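Peroxide stress regulator PerR, FUR family (PDB 4LMY) probably senses peroxide and represses stress-response genes as a dimeric, metal-dependent DNA-binding regulator of the ferric uptake regulator family. Local coordinates at residues M1-H6 and E18-E22; T30-I34 and T65-N69; E43-A47 and T89-D93; V74-S80 and Y92-H97; H99-V103 and P137-Y141. All blocks are in the same frame, centred on the assembly; numbering follows the deposited sequence.

Contact 1: M1-H6 and E18-E22; sequences MDIHSH and EHLRE. With ZN (zinc ion), chain E.
The N-terminal segment M1-H6, extended through S5 and turning at H6, lies against helix segment E18-E22, H6 nearest E18 (CA-CA 8.2 Å), and a zinc ion joins the two. H4 takes a p chi1 (66°) and H6 an m chi1 (-50°), which brings both rings to the metal: H4 NE2 binds ZN at 2.2 Å and H6 NE2 at 2.1 Å. From the helix, H19 (chi1 -80°, m) adds NE2 at 2.2 Å. The three imidazoles cluster obliquely, the H19 ring plane standing at 82° to that of H4 and 76° to that of H6. The ND1 atoms are engaged as well: H4 ND1 donates to D2 O (2.8 Å), and H6 ND1 to E22 OE2 (3.2 Å), a His-carboxylate pair. H6 ND1 also rests 3.6 Å from E18 CG, and M1 SD comes 3.7 Å from H19 CE1. At this surface-exposed junction, N15 of helix 12-22, H97 before strand 98-104 and H99 on that strand complete the six-residue zinc site.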
# COMPACT_ATOMS: atom_id res chain seq x y z
N MET B 1 11.87 -2.82 -10.42
CA MET B 1 12.33 -3.46 -11.64
C MET B 1 11.18 -4.10 -12.41
O MET B 1 10.02 -3.73 -12.22
CB MET B 1 13.41 -4.50 -11.33
CG MET B 1 13.05 -5.44 -10.20
SD MET B 1 14.50 -6.20 -9.44
CE MET B 1 15.30 -4.77 -8.73
N ASP B 2 11.50 -5.05 -13.29
CA ASP B 2 10.48 -5.73 -14.08
C ASP B 2 9.64 -6.67 -13.22
O ASP B 2 10.11 -7.21 -12.22
CB ASP B 2 11.11 -6.50 -15.24
CG ASP B 2 11.21 -5.67 -16.50
OD1 ASP B 2 10.38 -4.75 -16.68
OD2 ASP B 2 12.11 -5.94 -17.32
N ILE B 3 8.38 -6.86 -13.62
CA ILE B 3 7.46 -7.73 -12.91
C ILE B 3 7.92 -9.19 -12.96
O ILE B 3 8.21 -9.72 -14.03
CB ILE B 3 6.03 -7.60 -13.46
CG1 ILE B 3 5.50 -6.19 -13.23
CG2 ILE B 3 5.11 -8.63 -12.82
CD1 ILE B 3 4.08 -5.97 -13.69
N HIS B 4 7.99 -9.82 -11.79
CA HIS B 4 8.51 -11.18 -11.66
C HIS B 4 7.96 -11.82 -10.39
O HIS B 4 7.26 -11.16 -9.62
CB HIS B 4 10.03 -11.15 -11.59
CG HIS B 4 10.57 -10.48 -10.36
ND1 HIS B 4 10.77 -9.12 -10.29
CD2 HIS B 4 10.94 -10.98 -9.16
CE1 HIS B 4 11.24 -8.81 -9.09
NE2 HIS B 4 11.36 -9.92 -8.39
N SER B 5 8.29 -13.08 -10.17
CA SER B 5 7.86 -13.80 -8.97
C SER B 5 8.94 -14.74 -8.46
O SER B 5 9.72 -15.29 -9.24
CB SER B 5 6.58 -14.58 -9.24
OG SER B 5 6.30 -15.48 -8.17
N HIS B 6 8.99 -14.93 -7.15
CA HIS B 6 9.88 -15.91 -6.55
C HIS B 6 9.07 -17.07 -6.00
O HIS B 6 9.57 -17.91 -5.25
CB HIS B 6 10.71 -15.28 -5.42
CG HIS B 6 11.37 -13.99 -5.80
ND1 HIS B 6 12.60 -13.95 -6.42
CD2 HIS B 6 10.98 -12.71 -5.65
CE1 HIS B 6 12.93 -12.68 -6.64
NE2 HIS B 6 11.96 -11.91 -6.18
N GLU B 18 17.00 -12.69 -1.41
CA GLU B 18 16.66 -13.67 -2.44
C GLU B 18 17.28 -13.31 -3.79
O GLU B 18 17.86 -14.16 -4.46
CB GLU B 18 15.14 -13.82 -2.58
CG GLU B 18 14.69 -14.78 -3.67
CD GLU B 18 15.10 -16.22 -3.41
OE1 GLU B 18 15.12 -17.02 -4.37
OE2 GLU B 18 15.38 -16.57 -2.24
N HIS B 19 17.15 -12.04 -4.18
CA HIS B 19 17.74 -11.55 -5.42
C HIS B 19 19.26 -11.70 -5.41
O HIS B 19 19.86 -12.11 -6.40
CB HIS B 19 17.37 -10.09 -5.66
CG HIS B 19 16.00 -9.89 -6.22
ND1 HIS B 19 15.78 -9.59 -7.55
CD2 HIS B 19 14.78 -9.94 -5.64
CE1 HIS B 19 14.48 -9.47 -7.76
NE2 HIS B 19 13.85 -9.68 -6.62
N LEU B 20 19.88 -11.36 -4.28
CA LEU B 20 21.34 -11.46 -4.15
C LEU B 20 21.82 -12.91 -4.19
O LEU B 20 22.84 -13.21 -4.81
CB LEU B 20 21.82 -10.77 -2.87
CG LEU B 20 21.68 -9.25 -2.82
CD1 LEU B 20 22.37 -8.69 -1.58
CD2 LEU B 20 22.20 -8.60 -4.08
N ARG B 21 21.09 -13.81 -3.53
CA ARG B 21 21.40 -15.23 -3.58
C ARG B 21 21.32 -15.75 -5.01
O ARG B 21 22.18 -16.52 -5.45
CB ARG B 21 20.44 -16.04 -2.70
CG ARG B 21 20.67 -15.92 -1.21
CD ARG B 21 19.83 -16.94 -0.45
NE ARG B 21 19.55 -16.51 0.91
CZ ARG B 21 18.38 -16.02 1.31
NH1 ARG B 21 17.37 -15.91 0.46
NH2 ARG B 21 18.21 -15.66 2.58
N GLU B 22 20.28 -15.33 -5.72
CA GLU B 22 20.09 -15.71 -7.11
C GLU B 22 21.30 -15.35 -7.96
O GLU B 22 21.63 -16.05 -8.92
CB GLU B 22 18.83 -15.05 -7.69
CG GLU B 22 17.52 -15.69 -7.25
CD GLU B 22 16.31 -14.91 -7.72
OE1 GLU B 22 16.47 -13.77 -8.19
OE2 GLU B 22 15.18 -15.44 -7.61
ZN ZN E . 11.73 -9.77 -6.23

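Contact 2: T30-I34 and T65-N69; sequences TRKAI and TVYNN
This is a crossed helix-helix packing contact within the helix-turn-helix type DNA-binding domain expected of the FUR family, joining helix 29-40 to helix 63-75. Over T30-I34 and T65-N69 the axes approach to 10.5 Å and cross at -74°, with R31 and N69 closest (CA-CA 6.4 Å) and T30 facing T65 (CA-CA 8.5 Å). I34 (m, t) points across, its CD1 3.6 Å from N69 CB and 4.3 Å from V66 CA. The threonines, both with m chi1, touch through T30 CG2 and T65 CG2 at 3.7 Å. N69 (chi1 -81°, m) lies buried between the helices: its ND2 donates to T65 O (2.8 Å) one turn earlier, while OD1 accepts from R31 NE (2.9 Å). The CA-to-CB bond of R31 points sideways; with chi1 t and chi3 m (-72°) its end comes across to N69. L54 of helix 47-54 packs on I34. Both ends of the N69 amide are satisfied, one by each helix, so a polar side chain is accommodated beside the apolar I34.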
# COMPACT_ATOMS: atom_id res chain seq x y z
N THR B 30 27.52 -7.75 7.68
CA THR B 30 27.60 -6.32 7.41
C THR B 30 26.62 -5.94 6.30
O THR B 30 25.95 -4.91 6.38
CB THR B 30 29.03 -5.90 7.02
OG1 THR B 30 29.88 -5.99 8.16
CG2 THR B 30 29.05 -4.48 6.50
N ARG B 31 26.55 -6.79 5.28
CA ARG B 31 25.63 -6.56 4.17
C ARG B 31 24.18 -6.58 4.64
O ARG B 31 23.37 -5.75 4.22
CB ARG B 31 25.86 -7.59 3.07
CG ARG B 31 24.93 -7.46 1.87
CD ARG B 31 25.63 -7.92 0.60
NE ARG B 31 26.66 -6.97 0.17
CZ ARG B 31 27.73 -7.31 -0.53
NH1 ARG B 31 27.93 -8.57 -0.89
NH2 ARG B 31 28.62 -6.38 -0.88
N LYS B 32 23.87 -7.52 5.52
CA LYS B 32 22.53 -7.60 6.09
C LYS B 32 22.20 -6.36 6.92
O LYS B 32 21.08 -5.85 6.87
CB LYS B 32 22.38 -8.86 6.95
CG LYS B 32 22.30 -10.13 6.14
CD LYS B 32 21.96 -11.34 7.01
CE LYS B 32 23.20 -12.06 7.49
NZ LYS B 32 22.86 -13.16 8.44
N ALA B 33 23.19 -5.88 7.67
CA ALA B 33 23.01 -4.70 8.51
C ALA B 33 22.73 -3.45 7.68
O ALA B 33 21.88 -2.64 8.04
CB ALA B 33 24.22 -4.49 9.39
N ILE B 34 23.45 -3.31 6.57
CA ILE B 34 23.29 -2.14 5.72
C ILE B 34 21.95 -2.15 4.99
O ILE B 34 21.28 -1.12 4.87
CB ILE B 34 24.48 -2.00 4.74
CG1 ILE B 34 25.75 -1.67 5.52
CG2 ILE B 34 24.21 -0.93 3.70
CD1 ILE B 34 27.01 -1.70 4.69
N THR B 65 33.82 -0.07 3.01
CA THR B 65 32.85 -1.14 3.16
C THR B 65 31.45 -0.66 2.78
O THR B 65 30.72 -1.34 2.07
CB THR B 65 32.83 -1.68 4.60
OG1 THR B 65 34.13 -2.17 4.95
CG2 THR B 65 31.81 -2.80 4.74
N VAL B 66 31.10 0.53 3.26
CA VAL B 66 29.80 1.12 2.95
C VAL B 66 29.65 1.38 1.45
O VAL B 66 28.62 1.04 0.86
CB VAL B 66 29.57 2.42 3.75
CG1 VAL B 66 28.26 3.07 3.35
CG2 VAL B 66 29.59 2.12 5.25
N TYR B 67 30.67 1.97 0.84
CA TYR B 67 30.68 2.20 -0.61
C TYR B 67 30.49 0.89 -1.38
O TYR B 67 29.71 0.83 -2.33
CB TYR B 67 32.00 2.85 -1.04
CG TYR B 67 32.05 4.36 -0.89
CD1 TYR B 67 30.98 5.16 -1.28
CD2 TYR B 67 33.18 4.98 -0.37
CE1 TYR B 67 31.03 6.54 -1.15
CE2 TYR B 67 33.24 6.36 -0.24
CZ TYR B 67 32.17 7.13 -0.63
OH TYR B 67 32.23 8.50 -0.50
N ASN B 68 31.21 -0.14 -0.95
CA ASN B 68 31.14 -1.45 -1.60
C ASN B 68 29.73 -2.02 -1.57
O ASN B 68 29.22 -2.52 -2.58
CB ASN B 68 32.10 -2.44 -0.94
CG ASN B 68 33.56 -2.14 -1.24
OD1 ASN B 68 33.87 -1.42 -2.19
ND2 ASN B 68 34.46 -2.70 -0.44
N ASN B 69 29.09 -1.93 -0.41
CA ASN B 69 27.74 -2.45 -0.24
C ASN B 69 26.70 -1.63 -1.00
O ASN B 69 25.77 -2.19 -1.60
CB ASN B 69 27.38 -2.52 1.24
CG ASN B 69 27.93 -3.77 1.91
OD1 ASN B 69 27.27 -4.81 1.94
ND2 ASN B 69 29.14 -3.67 2.44

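Contact 3: E43-A47 and T89-D93; sequences EHPSA and TTYYD
The loop E43-A47 runs beside T89-D93, their end-to-end directions 125° apart, with S46 nearest Y91 (CA-CA 4.5 Å) and H44 nearest D93 (CA-CA 5.1 Å). One direct backbone hydrogen bond links them, Y92 N to P45 O (2.9 Å), and H44 CA makes a CA-H...O contact with Y92 O (3.2 Å). P45 N, which has no hydrogen, stays 3.4 Å from that same Y92 O. A water extends the pairing: it accepts from A47 N (2.9 Å) and donates to T90 O (2.7 Å).

Among the side chains, Y91 and Y92 both have chi1 at -60° (m). The Y91 ring comes up to the loop: Y91 CD1 lies 3.2 Å from H44 O, and Y91 CD1 lies 3.8 Å from S46 N. The Y91 OH is hydrogen-bonded to OD2 of D87. Y92 reaches the start of helix 47-54, its CE2 4.3 Å from A47 CB. H44 (m) places ND1 3.2 Å from D93 CB, and S46 CB meets T89 CG2 at 3.8 Å.

S46 (p) occupies the N-cap of helix 47-54, its OG accepting from K49 N.

The loop thereby fastens the connection between helices 29-40 and 47-54 to the 91-94 side of the hairpin 79-82/91-94, a wing beside the helices as in winged-helix domains. P45 packs on helix 29-40, and A47 and Y92 on L70 of helix 63-75.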
# COMPACT_ATOMS: atom_id res chain seq x y z
N GLU B 43 15.00 8.73 6.05
CA GLU B 43 15.63 9.85 5.39
C GLU B 43 16.48 9.30 4.26
O GLU B 43 16.39 8.12 3.92
CB GLU B 43 16.48 10.65 6.38
CG GLU B 43 17.24 9.78 7.37
CD GLU B 43 18.12 10.58 8.30
OE1 GLU B 43 17.66 11.62 8.81
OE2 GLU B 43 19.27 10.17 8.52
N HIS B 44 17.32 10.15 3.68
CA HIS B 44 18.16 9.73 2.58
C HIS B 44 19.62 9.95 2.97
O HIS B 44 20.20 11.00 2.67
CB HIS B 44 17.80 10.51 1.31
CG HIS B 44 16.33 10.50 1.01
ND1 HIS B 44 15.80 9.83 -0.07
CD2 HIS B 44 15.28 11.06 1.65
CE1 HIS B 44 14.49 9.99 -0.09
NE2 HIS B 44 14.15 10.74 0.95
N PRO B 45 20.20 8.97 3.67
CA PRO B 45 21.53 9.13 4.28
C PRO B 45 22.66 9.14 3.27
O PRO B 45 22.57 8.51 2.21
CB PRO B 45 21.64 7.89 5.17
CG PRO B 45 20.81 6.87 4.49
CD PRO B 45 19.64 7.63 3.92
N SER B 46 23.72 9.87 3.60
CA SER B 46 24.95 9.83 2.83
C SER B 46 25.71 8.57 3.22
O SER B 46 25.35 7.88 4.17
CB SER B 46 25.80 11.05 3.14
OG SER B 46 26.20 11.04 4.50
N ALA B 47 26.78 8.27 2.48
CA ALA B 47 27.63 7.14 2.81
C ALA B 47 28.26 7.32 4.19
O ALA B 47 28.41 6.36 4.94
CB ALA B 47 28.71 6.96 1.76
N THR B 89 27.20 16.08 -2.29
CA THR B 89 27.04 14.85 -1.53
C THR B 89 25.97 13.95 -2.14
O THR B 89 24.86 14.39 -2.41
CB THR B 89 26.68 15.13 -0.06
OG1 THR B 89 27.73 15.88 0.56
CG2 THR B 89 26.50 13.82 0.71
N THR B 90 26.32 12.69 -2.36
CA THR B 90 25.36 11.72 -2.84
C THR B 90 24.56 11.17 -1.67
O THR B 90 25.12 10.76 -0.66
CB THR B 90 26.04 10.55 -3.57
OG1 THR B 90 26.75 11.04 -4.71
CG2 THR B 90 25.01 9.52 -4.02
N TYR B 91 23.24 11.19 -1.80
CA TYR B 91 22.36 10.64 -0.78
C TYR B 91 21.67 9.40 -1.33
O TYR B 91 21.41 9.30 -2.53
CB TYR B 91 21.35 11.68 -0.31
CG TYR B 91 22.01 12.90 0.28
CD1 TYR B 91 22.51 12.88 1.58
CD2 TYR B 91 22.14 14.07 -0.45
CE1 TYR B 91 23.12 13.99 2.13
CE2 TYR B 91 22.75 15.19 0.09
CZ TYR B 91 23.23 15.14 1.38
OH TYR B 91 23.84 16.25 1.92
N TYR B 92 21.39 8.45 -0.44
CA TYR B 92 20.88 7.15 -0.86
C TYR B 92 19.50 6.88 -0.28
O TYR B 92 19.19 7.28 0.84
CB TYR B 92 21.86 6.05 -0.46
CG TYR B 92 23.23 6.22 -1.07
CD1 TYR B 92 23.57 5.57 -2.25
CD2 TYR B 92 24.19 7.03 -0.47
CE1 TYR B 92 24.82 5.72 -2.81
CE2 TYR B 92 25.44 7.19 -1.03
CZ TYR B 92 25.75 6.53 -2.20
OH TYR B 92 27.00 6.68 -2.76
N ASP B 93 18.66 6.19 -1.05
CA ASP B 93 17.31 5.87 -0.61
C ASP B 93 16.93 4.46 -1.04
O ASP B 93 17.05 4.11 -2.22
CB ASP B 93 16.31 6.87 -1.20
CG ASP B 93 14.91 6.65 -0.67
OD1 ASP B 93 14.75 6.52 0.56
OD2 ASP B 93 13.97 6.61 -1.49
O HOH W 1 27.59 9.97 0.25

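Contact 4: V74-S80 and Y92-H97; sequences VDEGFVS and YDFMGH. With ZN (zinc ion), chain E.
A Schellman motif ends helix 63-75 at G77 (phi 86°), and the chain enters the antiparallel hairpin of strands 79-82 and 91-94, consistent with the wing of a winged-helix domain. V79 and F94 form a non-hydrogen-bonded pair (CA-CA 4.5 Å), S80 and D93 a hydrogen-bonded one (CA-CA 5.4 Å): S80 N to D93 O 3.0 Å, D93 N to S80 O 3.1 Å. F78 O accepts from M95 N (3.1 Å) and weakly from G96 N (3.4 Å).

V79 (t) wedges between two aromatics, CG1 3.8 Å from Y92 CB and CG2 3.9 Å from F94 CD1, while V74 CG2 touches Y92 CD1 (4.3 Å). F78 (m) fills the hollow at G96, where a CB would clash with its CD1; its CB meets F94 CE1 at 4.0 Å, its CE1 H97 CE1 at 3.9 Å. M95 (p) folds back, CE 3.6 Å from S80 CB. H97 NE2 binds ZN at 2.2 Å; its ND1 donates to a water (3.0 Å) that donates to G77 O (3.2 Å).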
# COMPACT_ATOMS: atom_id res chain seq x y z
N VAL B 74 22.84 -0.49 -5.37
CA VAL B 74 22.47 0.44 -6.44
C VAL B 74 22.40 -0.28 -7.78
O VAL B 74 21.45 -0.09 -8.54
CB VAL B 74 23.46 1.63 -6.52
CG1 VAL B 74 23.32 2.36 -7.85
CG2 VAL B 74 23.23 2.59 -5.36
N ASP B 75 23.40 -1.11 -8.06
CA ASP B 75 23.45 -1.85 -9.32
C ASP B 75 22.34 -2.89 -9.42
O ASP B 75 21.74 -3.06 -10.48
CB ASP B 75 24.81 -2.51 -9.51
CG ASP B 75 25.93 -1.50 -9.68
OD1 ASP B 75 25.64 -0.30 -9.85
OD2 ASP B 75 27.11 -1.91 -9.65
N GLU B 76 22.06 -3.58 -8.32
CA GLU B 76 21.02 -4.61 -8.31
C GLU B 76 19.61 -4.00 -8.25
O GLU B 76 18.62 -4.72 -8.30
CB GLU B 76 21.24 -5.61 -7.17
CG GLU B 76 22.54 -6.39 -7.27
CD GLU B 76 22.66 -7.20 -8.55
OE1 GLU B 76 23.79 -7.37 -9.05
OE2 GLU B 76 21.62 -7.68 -9.05
N GLY B 77 19.55 -2.68 -8.12
CA GLY B 77 18.30 -1.95 -8.26
C GLY B 77 17.44 -1.83 -7.02
O GLY B 77 16.21 -1.76 -7.12
N PHE B 78 18.07 -1.77 -5.85
CA PHE B 78 17.32 -1.66 -4.60
C PHE B 78 17.54 -0.32 -3.91
O PHE B 78 16.81 0.03 -2.97
CB PHE B 78 17.67 -2.82 -3.66
CG PHE B 78 17.36 -4.17 -4.23
CD1 PHE B 78 16.04 -4.56 -4.41
CD2 PHE B 78 18.37 -5.05 -4.57
CE1 PHE B 78 15.75 -5.81 -4.93
CE2 PHE B 78 18.08 -6.29 -5.10
CZ PHE B 78 16.76 -6.67 -5.28
N VAL B 79 18.53 0.43 -4.36
CA VAL B 79 18.84 1.74 -3.80
C VAL B 79 19.14 2.74 -4.91
O VAL B 79 19.82 2.41 -5.88
CB VAL B 79 20.03 1.66 -2.81
CG1 VAL B 79 20.57 3.05 -2.49
CG2 VAL B 79 19.62 0.94 -1.53
N SER B 80 18.63 3.96 -4.77
CA SER B 80 18.89 5.02 -5.75
C SER B 80 19.79 6.11 -5.18
O SER B 80 19.67 6.49 -4.01
CB SER B 80 17.58 5.63 -6.24
OG SER B 80 16.74 5.98 -5.15
N TYR B 92 21.39 8.45 -0.44
CA TYR B 92 20.88 7.15 -0.86
C TYR B 92 19.50 6.88 -0.28
O TYR B 92 19.19 7.28 0.84
CB TYR B 92 21.86 6.05 -0.46
CG TYR B 92 23.23 6.22 -1.07
CD1 TYR B 92 23.57 5.57 -2.25
CD2 TYR B 92 24.19 7.03 -0.47
CE1 TYR B 92 24.82 5.72 -2.81
CE2 TYR B 92 25.44 7.19 -1.03
CZ TYR B 92 25.75 6.53 -2.20
OH TYR B 92 27.00 6.68 -2.76
N ASP B 93 18.66 6.19 -1.05
CA ASP B 93 17.31 5.87 -0.61
C ASP B 93 16.93 4.46 -1.04
O ASP B 93 17.05 4.11 -2.22
CB ASP B 93 16.31 6.87 -1.20
CG ASP B 93 14.91 6.65 -0.67
OD1 ASP B 93 14.75 6.52 0.56
OD2 ASP B 93 13.97 6.61 -1.49
N PHE B 94 16.46 3.66 -0.09
CA PHE B 94 15.99 2.32 -0.41
C PHE B 94 14.60 2.40 -1.03
O PHE B 94 13.70 3.04 -0.47
CB PHE B 94 15.96 1.45 0.85
CG PHE B 94 15.69 0.00 0.58
CD1 PHE B 94 16.74 -0.89 0.40
CD2 PHE B 94 14.40 -0.48 0.50
CE1 PHE B 94 16.50 -2.22 0.14
CE2 PHE B 94 14.15 -1.81 0.24
CZ PHE B 94 15.20 -2.68 0.07
N MET B 95 14.41 1.76 -2.18
CA MET B 95 13.11 1.73 -2.82
C MET B 95 12.76 0.33 -3.35
O MET B 95 11.80 0.16 -4.10
CB MET B 95 13.01 2.79 -3.93
CG MET B 95 13.47 2.38 -5.32
SD MET B 95 15.15 1.74 -5.40
CE MET B 95 15.78 2.60 -6.84
N GLY B 96 13.53 -0.66 -2.92
CA GLY B 96 13.33 -2.04 -3.33
C GLY B 96 11.92 -2.56 -3.11
O GLY B 96 11.25 -2.19 -2.15
N HIS B 97 11.49 -3.44 -4.00
CA HIS B 97 10.13 -3.98 -3.98
C HIS B 97 9.98 -5.15 -3.00
O HIS B 97 10.94 -5.59 -2.37
CB HIS B 97 9.77 -4.47 -5.37
CG HIS B 97 10.60 -5.64 -5.83
ND1 HIS B 97 11.84 -5.48 -6.41
CD2 HIS B 97 10.38 -6.97 -5.76
CE1 HIS B 97 12.34 -6.67 -6.69
NE2 HIS B 97 11.47 -7.59 -6.31
ZN ZN E . 11.73 -9.77 -6.23
O HOH W 2 13.24 -2.89 -6.64

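Contact 5: H99-V103 and P137-Y141; sequences HVNVV and PVIAY. With ZN (zinc ion), chain E.
Two backbone hydrogen bonds zip segment H99-V103 to P137-Y141: A140 N donates to N101 O (2.9 Å), and A140 O accepts from V103 N (2.8 Å). Both the N and the O of A140 are thus satisfied by strand 98-104. One step earlier a water bridges the splayed strands, accepting from N101 N (2.9 Å) and donating to V138 O (2.8 Å). The carbonyls also take CA-H...O contacts, V102 CA to A140 O at 3.2 Å and Y141 CA to V103 O at 3.4 Å. V103 also makes a backbone hydrogen bond with G142, beyond the segment. The pairing is parallel, V102 opposite A140 (CA-CA 4.4 Å) and V103 opposite Y141 (CA-CA 4.8 Å). This belongs to the mixed sheet of what is, as in other FUR proteins, the dimerisation domain, in which strand 98-104 is central: V100 and V102 make backbone hydrogen bonds with F113 and A111 of strand 110-115. Y141 pairs with an antiparallel strand of the second subunit, carrying the sheet across the interface, and its ring makes a cation-pi contact with R135 of that subunit. V102 CG2 meets A140 CB at 4.0 Å on one face; on the other, V103 CB lies 4.0 Å from Y141 CD1. V103 CG2 also meets I139 CG2 at 3.9 Å, and V100 CG1 meets V138 CG1 at 4.2 Å. Near the strand's start H99 (m) binds ZN through NE2 at 2.1 Å.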
# COMPACT_ATOMS: atom_id res chain seq x y z
N HIS B 99 7.14 -8.86 -2.36
CA HIS B 99 6.16 -9.72 -2.99
C HIS B 99 5.09 -10.13 -1.99
O HIS B 99 5.39 -10.63 -0.91
CB HIS B 99 6.84 -10.94 -3.61
CG HIS B 99 7.87 -10.59 -4.63
ND1 HIS B 99 7.61 -10.58 -5.98
CD2 HIS B 99 9.15 -10.19 -4.49
CE1 HIS B 99 8.69 -10.21 -6.64
NE2 HIS B 99 9.64 -9.96 -5.76
N VAL B 100 3.84 -9.90 -2.38
CA VAL B 100 2.69 -10.06 -1.49
C VAL B 100 1.75 -11.13 -2.02
O VAL B 100 1.49 -11.21 -3.21
CB VAL B 100 1.92 -8.72 -1.36
CG1 VAL B 100 0.72 -8.85 -0.43
CG2 VAL B 100 2.86 -7.61 -0.90
N ASN B 101 1.22 -11.96 -1.12
CA ASN B 101 0.25 -12.98 -1.51
C ASN B 101 -1.16 -12.42 -1.68
O ASN B 101 -1.57 -11.51 -0.97
CB ASN B 101 0.21 -14.11 -0.49
CG ASN B 101 1.39 -15.05 -0.63
OD1 ASN B 101 1.99 -15.17 -1.69
ND2 ASN B 101 1.71 -15.75 0.46
N VAL B 102 -1.89 -12.98 -2.64
CA VAL B 102 -3.33 -12.77 -2.69
C VAL B 102 -4.00 -14.13 -2.56
O VAL B 102 -3.68 -15.07 -3.30
CB VAL B 102 -3.78 -12.00 -3.97
CG1 VAL B 102 -3.36 -12.73 -5.24
CG2 VAL B 102 -5.28 -11.78 -3.94
N VAL B 103 -4.89 -14.26 -1.59
CA VAL B 103 -5.50 -15.55 -1.27
C VAL B 103 -6.96 -15.57 -1.68
O VAL B 103 -7.70 -14.62 -1.40
CB VAL B 103 -5.39 -15.85 0.24
CG1 VAL B 103 -5.95 -17.23 0.54
CG2 VAL B 103 -3.94 -15.73 0.70
N PRO B 137 3.14 -6.34 7.80
CA PRO B 137 2.69 -7.56 7.14
C PRO B 137 1.41 -7.31 6.36
O PRO B 137 0.45 -6.76 6.90
CB PRO B 137 2.44 -8.52 8.31
CG PRO B 137 2.19 -7.64 9.48
CD PRO B 137 3.07 -6.44 9.27
N VAL B 138 1.40 -7.69 5.09
CA VAL B 138 0.24 -7.47 4.24
C VAL B 138 -0.11 -8.74 3.48
O VAL B 138 0.76 -9.37 2.90
CB VAL B 138 0.49 -6.32 3.24
CG1 VAL B 138 -0.72 -6.11 2.35
CG2 VAL B 138 0.84 -5.04 3.97
N ILE B 139 -1.39 -9.11 3.53
CA ILE B 139 -1.92 -10.19 2.72
C ILE B 139 -3.20 -9.71 2.06
O ILE B 139 -4.07 -9.16 2.73
CB ILE B 139 -2.24 -11.44 3.55
CG1 ILE B 139 -0.99 -11.94 4.28
CG2 ILE B 139 -2.81 -12.55 2.67
CD1 ILE B 139 -1.22 -13.18 5.10
N ALA B 140 -3.31 -9.90 0.75
CA ALA B 140 -4.52 -9.51 0.04
C ALA B 140 -5.47 -10.70 -0.08
O ALA B 140 -5.04 -11.85 -0.09
CB ALA B 140 -4.18 -8.96 -1.33
N TYR B 141 -6.76 -10.40 -0.17
CA TYR B 141 -7.76 -11.43 -0.37
C TYR B 141 -8.61 -11.09 -1.58
O TYR B 141 -8.78 -9.92 -1.92
CB TYR B 141 -8.63 -11.59 0.88
CG TYR B 141 -7.87 -12.08 2.08
CD1 TYR B 141 -7.76 -13.44 2.35
CD2 TYR B 141 -7.24 -11.19 2.94
CE1 TYR B 141 -7.05 -13.89 3.45
CE2 TYR B 141 -6.53 -11.63 4.03
CZ TYR B 141 -6.44 -12.99 4.28
OH TYR B 141 -5.73 -13.43 5.38
ZN ZN E . 11.73 -9.77 -6.23
O HOH W 3 1.79 -11.68 1.75

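Contacts 1, 4 and 5 meet at one zinc ion, supplying H4, H6 and H19, then H97, then H99; contact 1 is the surface member, the others partly buried. Contacts 2, 3 and 4 lie in the presumed DNA-binding half. Contacts 2 and 4 both use helix 63-75, contacts 3 and 4 share Y92 and D93 on strand 91-94, and A47 of contact 3 touches V66 and Y67 of contact 2. Chemistry follows position: metal ligation in contact 1, side-chain packing round a buried amide in contact 2, backbone pairing in contacts 3, 4 and 5. Contact 5 lies far from contacts 2 and 3 (centres about 30 and 31 Å away), but its H99 ties it to the zinc, and the second subunit extends its sheet.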